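Local coordinates for chitin oligosaccharide binding protein NagB2 (Paenibacillus sp. FPU-7, PDB 7EHU) that binds short chitin oligosaccharides, N,N'-diacetylchitobiose and its trisaccharide relative, probably as the extracellular solute-binding component of an ABC-type sugar importer, at residues A[29-33]-A[327-332]; A[50-54]-A[335-339]; A[123-128]-A[356-360]; A[295-299]-A[377-381]. The contacts are given in a common frame with arbitrary orientation. Residue numbers count along the deposited sequence, not the author numbering.

Interaction 1 of 4, residues A[29-33]-A[327-332]; sequences SVSLT and AEKKAV
Residues 30-33 run as an extended strand, the start of strand 30-36, and residues 327-332 form helical turns near the start of helix 326-339. The helix packs on one face of the sheet, against strand 30-36, with the two short axes 8.7 Å apart at closest and crossing at -55°; Val30 and Glu328 have the nearest CA atoms, 6.4 Å apart. Val30 (chi1 p) and Leu32 (chi1 m) both point toward the helix. Ala327 comes first: its CB lies 4.3 Å from Val30 CB. Glu328 leaves the helix sideways with chi1 m and chi2 t, so that its CG packs 3.2 Å from Val30 CG2. Its OE2 accepts a 2.9 Å hydrogen bond from a water, which also donates to Ser31 O at 2.9 Å; the carboxylate is held further by Asn325 N at OE1 and Gln92 NE2 at OE2. One turn on, Ala331 sets its CB 3.7 Å from Leu32 CD1, and Val332 (chi1 t) brings CG2 within 3.7 Å of Leu32 CD2. This is helix-on-sheet packing of an alpha/beta domain, with strand 64-70 continuing the sheet beside Val30 and Leu32. No direct hydrogen bond joins the segments: small and branched apolar groups set the spacing, and the polar links are indirect, through the water and through Gln92, which bonds both Thr33 N and Glu328 OE2.

Interaction 2 of 4, residues A[50-54]-A[335-339]; sequences LEKVV and FIKNF
Val53, its CA-CB bond directed toward the other helix, packs CG1 (chi1 t) 3.7 Å from both Asn338 C and Phe339 N, 3.9 Å from Phe339 CB and 4.0 Å from Phe335 CE1. Both segments are helical, their axes 9.7 Å apart at closest and their directions 130° apart; the nearest CA pairs are Val53 with Phe339 (6.0 Å) and Val54 with Phe335 (6.9 Å). Phe335 and Phe339 take chi1 t, which carries their rings to the side of Leu50. Leu50, with chi1 t and chi2 p, places CD1 3.9 Å from Phe335 CE1, at the edge of that ring, and 4.0 Å from Phe339 CE1. Val54 adds a looser touch, CG2 to Phe335 CE1 at 4.3 Å. Asn338 turns its CB toward helix 44-60, where its ND2 bonds Thr57 and Glu60. Beneath the pair, Leu34 of strand 30-36 meets Leu50, Val54 and Phe335, so this is two neighbouring helices packed on a shared sheet, the layered alpha/beta architecture of periplasmic-binding-protein-type domains.

Interaction 3 of 4, residues A[123-128]-A[356-360]; sequences LEDKFF and PSMKG
Two loops, after helices 115-121 and 342-352, pair through a single antiparallel beta bridge, although neither segment is a regular strand. Phe127 and Met358 form a non-hydrogen-bonded pair, CA atoms 4.4 Å apart, between two backbone hydrogen bonds: Lys359 N to Lys126 O (2.9 Å) and Phe128 N to Ser357 O (3.1 Å). CA-H...O contacts lie inside them, Met358 CA to Lys126 O (3.2 Å) and Phe127 CA to Ser357 O (3.4 Å). A type I turn from Leu123 to Lys126 leads in, and Lys359, nearly extended, reaches back so that NZ donates to Asp125 O (2.8 Å). Met358 (chi1 m, chi2 t, chi3 p) lays CG over a face of the Phe127 ring, 4.2 Å from its centroid; SD makes an oblique Met-aromatic contact 5.0 Å from that centroid, and CE meets Leu123 CD2 at 3.6 Å. Lys359 CG lies over a face of the Phe128 ring, 4.1 Å from the centroid, a second CH-pi contact. Trp314 meets the Phe128 ring, and the Ser357 side chain is about 8 Å from a bound NAG. Two main-chain hydrogen bonds fix the register, Lys359 NZ adds a third to a carbonyl, and methionine, lysine methylenes and rings fill the space around.

Interaction 4 of 4, residues A[295-299]-A[377-381]; sequences GYFRF and AQASA
Arg298 NH1 donates two hydrogen bonds, to Ala377 O at 2.9 Å and to Ser380 OG at 3.1 Å, both acceptors lying at the edge of the guanidinium. The side chain leaves the backbone with chi1 p and then runs nearly extended through chi2 and chi3 (both t) to get there. Its NH2 is held by Asn308, and Ser380 OG is also bonded to Glu376 O. One face of the guanidinium lies against Ala381 CA. Residues 295-297 are extended strand, and 377-379 are helical, in the C-terminal part of helix 369-379, so the arginine reaches a carbonyl near the helix C terminus; Ala381 N bonds Gln378 O (3.2 Å), while Ala377 O accepts from Arg298 NH1. Arg298 and Ala377 have the nearest CA atoms, 5.8 Å apart, and their CB atoms stand 4.2 Å from each other. Two residues earlier in the chain, Tyr296 (chi1 t) presents its ring edge to the alanine, CE2 lying 3.8 Å from Ala377 CB, while its ring meets that of Tyr152 edge-to-face.

In the fold
From the N terminus, strand 30-36 opens interaction 1 and helix 44-60, next in the chain, opens interaction 2; both loops close almost 300 residues later on successive parts of helix 326-339, so one helix is tied to both. Interaction 3 starts in the loop after helix 115-121 and closes beyond helix 342-352; it touches interaction 2 where Ile336 packs on Leu123. Interaction 4, from strand 294-297 to the end of helix 369-379, closes the shortest loop. Every pair crosses and none nests. Interactions 1 and 4 lie on opposite sides of the chain's centre, 42 Å apart between centres, and interaction 3 lies between them; interactions 2 and 3 each bring a side chain to about 8 Å from a bound NAG.

Interaction 1 of 4, residues A[29-33]-A[327-332]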
loop_
_atom_site.group_PDB
_atom_site.type_symbol
_atom_site.label_atom_id
_atom_site.label_comp_id
_atom_site.label_asym_id
_atom_site.label_seq_id
_atom_site.Cartn_x
_atom_site.Cartn_y
_atom_site.Cartn_z
ATOM N N SER A 29 -13.598 -34.119 4.626
ATOM C CA SER A 29 -12.315 -33.573 5.046
ATOM C C SER A 29 -11.734 -32.742 3.909
ATOM O O SER A 29 -11.661 -33.201 2.764
ATOM C CB SER A 29 -11.372 -34.724 5.404
ATOM O OG SER A 29 -10.153 -34.234 5.925
ATOM N N VAL A 30 -11.343 -31.507 4.212
ATOM C CA VAL A 30 -10.756 -30.623 3.208
ATOM C C VAL A 30 -9.696 -29.760 3.878
ATOM O O VAL A 30 -9.891 -29.269 4.991
ATOM C CB VAL A 30 -11.857 -29.783 2.517
ATOM C CG1 VAL A 30 -12.560 -28.868 3.495
ATOM C CG2 VAL A 30 -11.301 -29.006 1.370
ATOM N N SER A 31 -8.564 -29.588 3.204
ATOM C CA SER A 31 -7.479 -28.747 3.690
ATOM C C SER A 31 -7.311 -27.576 2.739
ATOM O O SER A 31 -7.209 -27.771 1.520
ATOM C CB SER A 31 -6.165 -29.532 3.773
ATOM O OG SER A 31 -5.103 -28.696 4.210
ATOM N N LEU A 32 -7.280 -26.365 3.290
ATOM C CA LEU A 32 -7.123 -25.150 2.497
ATOM C C LEU A 32 -5.909 -24.397 3.016
ATOM O O LEU A 32 -5.745 -24.235 4.227
ATOM C CB LEU A 32 -8.365 -24.255 2.615
ATOM C CG LEU A 32 -9.655 -24.865 2.040
ATOM C CD1 LEU A 32 -10.400 -25.628 3.115
ATOM C CD2 LEU A 32 -10.536 -23.786 1.449
ATOM N N THR A 33 -5.063 -23.936 2.112
ATOM C CA THR A 33 -3.980 -23.041 2.472
ATOM C C THR A 33 -4.461 -21.605 2.366
ATOM O O THR A 33 -5.082 -21.209 1.371
ATOM C CB THR A 33 -2.769 -23.277 1.581
ATOM O OG1 THR A 33 -2.343 -24.635 1.769
ATOM C CG2 THR A 33 -1.628 -22.297 1.918
ATOM N N ALA A 327 -16.397 -29.031 -1.699
ATOM C CA ALA A 327 -16.114 -28.909 -0.271
ATOM C C ALA A 327 -15.223 -27.705 0.002
ATOM O O ALA A 327 -15.431 -26.967 0.978
ATOM C CB ALA A 327 -15.462 -30.194 0.240
ATOM N N GLU A 328 -14.213 -27.506 -0.845
ATOM C CA GLU A 328 -13.339 -26.347 -0.713
ATOM C C GLU A 328 -14.116 -25.053 -0.877
ATOM O O GLU A 328 -13.910 -24.097 -0.121
ATOM C CB GLU A 328 -12.215 -26.438 -1.745
ATOM C CG GLU A 328 -11.158 -27.526 -1.478
ATOM C CD GLU A 328 -10.160 -27.646 -2.619
ATOM O OE1 GLU A 328 -10.622 -27.634 -3.770
ATOM O OE2 GLU A 328 -8.927 -27.725 -2.377
ATOM N N LYS A 329 -15.025 -24.998 -1.846
ATOM C CA LYS A 329 -15.779 -23.768 -2.077
ATOM C C LYS A 329 -16.712 -23.465 -0.915
ATOM O O LYS A 329 -16.866 -22.300 -0.544
ATOM C CB LYS A 329 -16.505 -23.825 -3.425
ATOM C CG LYS A 329 -17.334 -22.523 -4.060
ATOM C CD LYS A 329 -17.758 -23.324 -5.296
ATOM C CE LYS A 329 -16.452 -23.489 -6.051
ATOM N NZ LYS A 329 -16.465 -24.020 -7.421
ATOM N N LYS A 330 -17.290 -24.490 -0.277
ATOM C CA LYS A 330 -18.086 -24.252 0.925
ATOM C C LYS A 330 -17.249 -23.623 2.035
ATOM O O LYS A 330 -17.713 -22.712 2.730
ATOM C CB LYS A 330 -18.686 -25.564 1.406
ATOM C CG LYS A 330 -19.659 -25.449 2.569
ATOM C CD LYS A 330 -20.344 -26.788 2.869
ATOM C CE LYS A 330 -20.618 -27.577 1.579
ATOM N NZ LYS A 330 -21.718 -27.121 0.673
ATOM N N ALA A 331 -16.034 -24.131 2.242
ATOM C CA ALA A 331 -15.146 -23.565 3.246
ATOM C C ALA A 331 -14.758 -22.136 2.898
ATOM O O ALA A 331 -14.706 -21.274 3.782
ATOM C CB ALA A 331 -13.911 -24.451 3.382
ATOM N N VAL A 332 -14.485 -21.872 1.618
ATOM C CA VAL A 332 -14.108 -20.532 1.193
ATOM C C VAL A 332 -15.262 -19.567 1.406
ATOM O O VAL A 332 -15.062 -18.443 1.877
ATOM C CB VAL A 332 -13.635 -20.555 -0.277
ATOM C CG1 VAL A 332 -13.686 -19.159 -0.890
ATOM C CG2 VAL A 332 -12.242 -21.137 -0.398
HETATM O O HOH W 1 -8.438 -29.714 -0.255
#

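Interaction 2 of 4, residues A[50-54]-A[335-339]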
loop_
_atom_site.group_PDB
_atom_site.type_symbol
_atom_site.label_atom_id
_atom_site.label_comp_id
_atom_site.label_asym_id
_atom_site.label_seq_id
_atom_site.Cartn_x
_atom_site.Cartn_y
_atom_site.Cartn_z
ATOM N N LEU A 50 -7.227 -12.605 12.091
ATOM C CA LEU A 50 -7.376 -13.610 11.047
ATOM C C LEU A 50 -7.549 -15.001 11.652
ATOM O O LEU A 50 -8.401 -15.777 11.207
ATOM C CB LEU A 50 -6.162 -13.562 10.119
ATOM C CG LEU A 50 -6.156 -14.559 8.957
ATOM C CD1 LEU A 50 -7.294 -14.278 7.964
ATOM C CD2 LEU A 50 -4.803 -14.509 8.252
ATOM N N GLU A 51 -6.718 -15.341 12.642
ATOM C CA GLU A 51 -6.801 -16.638 13.305
ATOM C C GLU A 51 -8.155 -16.819 13.982
ATOM O O GLU A 51 -8.721 -17.918 13.954
ATOM C CB GLU A 51 -5.662 -16.792 14.318
ATOM C CG GLU A 51 -4.294 -17.005 13.666
ATOM C CD GLU A 51 -3.125 -16.889 14.637
ATOM O OE1 GLU A 51 -3.331 -16.455 15.790
ATOM O OE2 GLU A 51 -1.992 -17.207 14.226
ATOM N N LYS A 52 -8.683 -15.755 14.598
ATOM C CA LYS A 52 -10.002 -15.831 15.218
ATOM C C LYS A 52 -11.070 -16.159 14.182
ATOM O O LYS A 52 -11.925 -17.026 14.412
ATOM C CB LYS A 52 -10.321 -14.510 15.919
ATOM C CG LYS A 52 -11.642 -14.527 16.653
ATOM C CD LYS A 52 -11.814 -13.365 17.613
ATOM C CE LYS A 52 -12.290 -12.102 16.939
ATOM N NZ LYS A 52 -12.837 -11.131 17.956
ATOM N N VAL A 53 -11.010 -15.505 13.017
ATOM C CA VAL A 53 -11.983 -15.758 11.959
ATOM C C VAL A 53 -11.843 -17.189 11.446
ATOM O O VAL A 53 -12.845 -17.874 11.193
ATOM C CB VAL A 53 -11.794 -14.724 10.823
ATOM C CG1 VAL A 53 -12.521 -15.140 9.576
ATOM C CG2 VAL A 53 -12.236 -13.346 11.269
ATOM N N VAL A 54 -10.599 -17.658 11.289
ATOM C CA VAL A 54 -10.346 -19.020 10.821
ATOM C C VAL A 54 -10.899 -20.048 11.800
ATOM O O VAL A 54 -11.538 -21.034 11.392
ATOM C CB VAL A 54 -8.837 -19.209 10.572
ATOM C CG1 VAL A 54 -8.481 -20.693 10.455
ATOM C CG2 VAL A 54 -8.425 -18.447 9.304
ATOM N N PHE A 335 -15.448 -18.691 5.004
ATOM C CA PHE A 335 -14.397 -17.759 5.372
ATOM C C PHE A 335 -14.770 -16.335 4.960
ATOM O O PHE A 335 -14.624 -15.390 5.747
ATOM C CB PHE A 335 -13.067 -18.150 4.719
ATOM C CG PHE A 335 -12.002 -17.101 4.900
ATOM C CD1 PHE A 335 -11.342 -16.969 6.115
ATOM C CD2 PHE A 335 -11.715 -16.203 3.896
ATOM C CE1 PHE A 335 -10.400 -15.990 6.310
ATOM C CE2 PHE A 335 -10.760 -15.208 4.090
ATOM C CZ PHE A 335 -10.117 -15.092 5.303
ATOM N N ILE A 336 -15.260 -16.161 3.728
ATOM C CA ILE A 336 -15.660 -14.830 3.270
ATOM C C ILE A 336 -16.740 -14.267 4.192
ATOM O O ILE A 336 -16.681 -13.110 4.628
ATOM C CB ILE A 336 -16.099 -14.861 1.793
ATOM C CG1 ILE A 336 -14.914 -15.198 0.879
ATOM C CG2 ILE A 336 -16.762 -13.547 1.367
ATOM C CD1 ILE A 336 -15.319 -15.588 -0.504
ATOM N N LYS A 337 -17.732 -15.102 4.509
ATOM C CA LYS A 337 -18.825 -14.701 5.384
ATOM C C LYS A 337 -18.318 -14.219 6.733
ATOM O O LYS A 337 -18.863 -13.261 7.310
ATOM C CB LYS A 337 -19.772 -15.886 5.573
ATOM C CG LYS A 337 -20.916 -15.627 6.548
ATOM C CD LYS A 337 -21.714 -16.885 6.906
ATOM C CE LYS A 337 -20.891 -17.882 7.659
ATOM N NZ LYS A 337 -21.029 -17.728 9.148
ATOM N N ASN A 338 -17.300 -14.894 7.267
ATOM C CA ASN A 338 -16.831 -14.608 8.609
ATOM C C ASN A 338 -15.750 -13.552 8.662
ATOM O O ASN A 338 -15.583 -12.922 9.709
ATOM C CB ASN A 338 -16.359 -15.894 9.276
ATOM C CG ASN A 338 -17.516 -16.827 9.604
ATOM O OD1 ASN A 338 -18.638 -16.372 9.832
ATOM N ND2 ASN A 338 -17.253 -18.125 9.655
ATOM N N PHE A 339 -15.029 -13.321 7.572
ATOM C CA PHE A 339 -14.007 -12.286 7.562
ATOM C C PHE A 339 -14.579 -10.921 7.201
ATOM O O PHE A 339 -14.226 -9.912 7.827
ATOM C CB PHE A 339 -12.895 -12.647 6.570
ATOM C CG PHE A 339 -11.699 -11.742 6.661
ATOM C CD1 PHE A 339 -10.800 -11.872 7.694
ATOM C CD2 PHE A 339 -11.479 -10.760 5.718
ATOM C CE1 PHE A 339 -9.704 -11.036 7.792
ATOM C CE2 PHE A 339 -10.378 -9.917 5.810
ATOM C CZ PHE A 339 -9.486 -10.062 6.843
#

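Interaction 3 of 4, residues A[123-128]-A[356-360]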
loop_
_atom_site.group_PDB
_atom_site.type_symbol
_atom_site.label_atom_id
_atom_site.label_comp_id
_atom_site.label_asym_id
_atom_site.label_seq_id
_atom_site.Cartn_x
_atom_site.Cartn_y
_atom_site.Cartn_z
ATOM N N LEU A 123 -23.331 -9.362 0.383
ATOM C CA LEU A 123 -22.161 -8.489 0.393
ATOM C C LEU A 123 -22.017 -7.653 -0.875
ATOM O O LEU A 123 -21.061 -6.885 -0.976
ATOM C CB LEU A 123 -20.896 -9.340 0.605
ATOM C CG LEU A 123 -20.686 -9.879 2.022
ATOM C CD1 LEU A 123 -19.557 -10.928 2.010
ATOM C CD2 LEU A 123 -20.372 -8.780 3.016
ATOM N N GLU A 124 -22.939 -7.756 -1.838
ATOM C CA GLU A 124 -22.684 -7.165 -3.154
ATOM C C GLU A 124 -22.336 -5.690 -3.092
ATOM O O GLU A 124 -21.466 -5.215 -3.831
ATOM C CB GLU A 124 -23.923 -7.284 -4.043
ATOM C CG GLU A 124 -24.298 -8.666 -4.375
ATOM C CD GLU A 124 -25.570 -8.701 -5.152
ATOM O OE1 GLU A 124 -25.465 -8.798 -6.390
ATOM O OE2 GLU A 124 -26.652 -8.553 -4.509
ATOM N N ASP A 125 -23.069 -4.944 -2.279
ATOM C CA ASP A 125 -23.003 -3.490 -2.221
ATOM C C ASP A 125 -22.250 -2.957 -1.004
ATOM O O ASP A 125 -22.339 -1.757 -0.712
ATOM C CB ASP A 125 -24.426 -2.930 -2.188
ATOM C CG ASP A 125 -25.312 -3.556 -3.238
ATOM O OD1 ASP A 125 -25.105 -3.209 -4.409
ATOM O OD2 ASP A 125 -26.222 -4.357 -2.913
ATOM N N LYS A 126 -21.544 -3.812 -0.273
ATOM C CA LYS A 126 -21.027 -3.457 1.042
ATOM C C LYS A 126 -19.658 -2.800 1.013
ATOM O O LYS A 126 -19.231 -2.245 2.025
ATOM C CB LYS A 126 -20.991 -4.709 1.922
ATOM C CG LYS A 126 -22.289 -5.053 2.611
ATOM C CD LYS A 126 -23.528 -4.981 1.757
ATOM C CE LYS A 126 -24.776 -5.173 2.629
ATOM N NZ LYS A 126 -25.916 -5.388 1.759
ATOM N N PHE A 127 -18.950 -2.850 -0.095
ATOM C CA PHE A 127 -17.595 -2.324 -0.179
ATOM C C PHE A 127 -17.600 -0.917 -0.756
ATOM O O PHE A 127 -18.343 -0.611 -1.675
ATOM C CB PHE A 127 -16.721 -3.266 -1.022
ATOM C CG PHE A 127 -16.526 -4.617 -0.374
ATOM C CD1 PHE A 127 -17.466 -5.620 -0.521
ATOM C CD2 PHE A 127 -15.435 -4.872 0.441
ATOM C CE1 PHE A 127 -17.308 -6.830 0.088
ATOM C CE2 PHE A 127 -15.283 -6.082 1.061
ATOM C CZ PHE A 127 -16.207 -7.066 0.876
ATOM N N PHE A 128 -16.731 -0.057 -0.238
ATOM C CA PHE A 128 -16.618 1.275 -0.823
ATOM C C PHE A 128 -16.329 1.190 -2.321
ATOM O O PHE A 128 -16.938 1.906 -3.123
ATOM C CB PHE A 128 -15.527 2.085 -0.119
ATOM C CG PHE A 128 -15.883 2.524 1.271
ATOM C CD1 PHE A 128 -16.786 3.544 1.493
ATOM C CD2 PHE A 128 -15.323 1.899 2.362
ATOM C CE1 PHE A 128 -17.097 3.933 2.791
ATOM C CE2 PHE A 128 -15.641 2.290 3.644
ATOM C CZ PHE A 128 -16.525 3.295 3.854
ATOM N N PRO A 356 -11.445 0.808 7.223
ATOM C CA PRO A 356 -12.392 -0.173 6.659
ATOM C C PRO A 356 -12.444 -0.181 5.141
ATOM O O PRO A 356 -12.292 0.847 4.472
ATOM C CB PRO A 356 -13.743 0.257 7.233
ATOM C CG PRO A 356 -13.378 0.933 8.518
ATOM C CD PRO A 356 -12.098 1.663 8.242
ATOM N N SER A 357 -12.692 -1.372 4.600
ATOM C CA SER A 357 -13.104 -1.495 3.205
ATOM C C SER A 357 -14.611 -1.599 3.036
ATOM O O SER A 357 -15.097 -1.488 1.904
ATOM C CB SER A 357 -12.452 -2.717 2.568
ATOM O OG SER A 357 -12.861 -3.875 3.263
ATOM N N MET A 358 -15.354 -1.821 4.122
ATOM C CA MET A 358 -16.800 -1.994 4.103
ATOM C C MET A 358 -17.454 -0.773 4.717
ATOM O O MET A 358 -16.893 -0.142 5.612
ATOM C CB MET A 358 -17.160 -3.232 4.936
ATOM C CG MET A 358 -16.686 -4.529 4.259
ATOM S SD MET A 358 -17.072 -5.992 5.220
ATOM C CE MET A 358 -18.852 -6.073 4.890
ATOM N N LYS A 359 -18.636 -0.441 4.205
ATOM C CA LYS A 359 -19.381 0.742 4.622
ATOM C C LYS A 359 -20.089 0.546 5.958
ATOM O O LYS A 359 -20.506 -0.546 6.309
ATOM C CB LYS A 359 -20.458 1.063 3.577
ATOM C CG LYS A 359 -19.936 1.363 2.180
ATOM C CD LYS A 359 -21.061 1.460 1.169
ATOM C CE LYS A 359 -20.623 1.136 -0.216
ATOM N NZ LYS A 359 -21.746 0.979 -1.148
ATOM N N GLY A 360 -20.265 1.642 6.684
ATOM C CA GLY A 360 -21.113 1.619 7.857
ATOM C C GLY A 360 -20.465 1.296 9.183
ATOM O O GLY A 360 -21.187 1.119 10.172
#

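Interaction 4 of 4, residues A[295-299]-A[377-381]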
loop_
_atom_site.group_PDB
_atom_site.type_symbol
_atom_site.label_atom_id
_atom_site.label_comp_id
_atom_site.label_asym_id
_atom_site.label_seq_id
_atom_site.Cartn_x
_atom_site.Cartn_y
_atom_site.Cartn_z
ATOM N N GLY A 295 1.541 14.210 13.673
ATOM C CA GLY A 295 0.526 14.753 12.797
ATOM C C GLY A 295 0.652 14.138 11.420
ATOM O O GLY A 295 1.420 13.183 11.204
ATOM N N TYR A 296 -0.066 14.708 10.454
ATOM C CA TYR A 296 -0.106 14.139 9.118
ATOM C C TYR A 296 -0.409 15.235 8.118
ATOM O O TYR A 296 -1.199 16.133 8.411
ATOM C CB TYR A 296 -1.206 13.093 9.050
ATOM C CG TYR A 296 -1.277 12.275 7.793
ATOM C CD1 TYR A 296 -0.538 11.109 7.656
ATOM C CD2 TYR A 296 -2.132 12.632 6.750
ATOM C CE1 TYR A 296 -0.649 10.325 6.538
ATOM C CE2 TYR A 296 -2.252 11.853 5.626
ATOM C CZ TYR A 296 -1.501 10.700 5.522
ATOM O OH TYR A 296 -1.667 9.905 4.410
ATOM N N PHE A 297 0.180 15.131 6.926
ATOM C CA PHE A 297 -0.208 15.988 5.816
ATOM C C PHE A 297 -0.087 15.225 4.505
ATOM O O PHE A 297 0.820 14.402 4.325
ATOM C CB PHE A 297 0.557 17.328 5.766
ATOM C CG PHE A 297 2.060 17.223 5.737
ATOM C CD1 PHE A 297 2.792 17.154 6.912
ATOM C CD2 PHE A 297 2.751 17.261 4.515
ATOM C CE1 PHE A 297 4.187 17.105 6.889
ATOM C CE2 PHE A 297 4.149 17.201 4.485
ATOM C CZ PHE A 297 4.863 17.128 5.682
ATOM N N ARG A 298 -1.014 15.509 3.596
ATOM C CA ARG A 298 -0.923 14.930 2.277
ATOM C C ARG A 298 0.217 15.588 1.505
ATOM O O ARG A 298 0.736 16.645 1.864
ATOM C CB ARG A 298 -2.252 15.034 1.544
ATOM C CG ARG A 298 -2.588 16.364 0.969
ATOM C CD ARG A 298 -3.747 16.231 -0.057
ATOM N NE ARG A 298 -4.295 17.537 -0.363
ATOM C CZ ARG A 298 -5.283 18.131 0.300
ATOM N NH1 ARG A 298 -5.895 17.534 1.311
ATOM N NH2 ARG A 298 -5.666 19.334 -0.073
ATOM N N PHE A 299 0.654 14.903 0.468
ATOM C CA PHE A 299 1.761 15.386 -0.336
ATOM C C PHE A 299 1.498 16.839 -0.745
ATOM O O PHE A 299 0.394 17.157 -1.193
ATOM C CB PHE A 299 1.945 14.495 -1.574
ATOM C CG PHE A 299 3.246 14.762 -2.272
ATOM C CD1 PHE A 299 3.347 15.770 -3.226
ATOM C CD2 PHE A 299 4.391 14.060 -1.929
ATOM C CE1 PHE A 299 4.553 16.062 -3.820
ATOM C CE2 PHE A 299 5.594 14.364 -2.521
ATOM C CZ PHE A 299 5.668 15.361 -3.467
ATOM N N ALA A 377 -7.016 14.956 5.812
ATOM C CA ALA A 377 -6.198 15.094 4.609
ATOM C C ALA A 377 -6.852 14.426 3.403
ATOM O O ALA A 377 -6.755 14.937 2.279
ATOM C CB ALA A 377 -4.808 14.507 4.886
ATOM N N GLN A 378 -7.506 13.277 3.607
ATOM C CA GLN A 378 -8.175 12.577 2.507
ATOM C C GLN A 378 -9.459 13.297 2.095
ATOM O O GLN A 378 -9.730 13.465 0.894
ATOM C CB GLN A 378 -8.482 11.137 2.941
ATOM C CG GLN A 378 -8.980 10.179 1.844
ATOM C CD GLN A 378 -10.474 9.916 1.860
ATOM O OE1 GLN A 378 -11.193 10.347 2.762
ATOM N NE2 GLN A 378 -10.947 9.185 0.853
ATOM N N ALA A 379 -10.244 13.748 3.081
ATOM C CA ALA A 379 -11.536 14.370 2.815
ATOM C C ALA A 379 -11.383 15.691 2.076
ATOM O O ALA A 379 -12.213 16.024 1.219
ATOM C CB ALA A 379 -12.271 14.591 4.135
ATOM N N SER A 380 -10.359 16.476 2.410
ATOM C CA SER A 380 -10.184 17.770 1.763
ATOM C C SER A 380 -9.458 17.674 0.425
ATOM O O SER A 380 -9.320 18.699 -0.247
ATOM C CB SER A 380 -9.392 18.715 2.670
ATOM O OG SER A 380 -8.276 18.032 3.199
ATOM N N ALA A 381 -8.968 16.495 0.039
ATOM C CA ALA A 381 -8.348 16.324 -1.267
ATOM C C ALA A 381 -9.396 16.419 -2.367
ATOM O O ALA A 381 -10.563 16.070 -2.177
ATOM C CB ALA A 381 -7.684 14.951 -1.353
#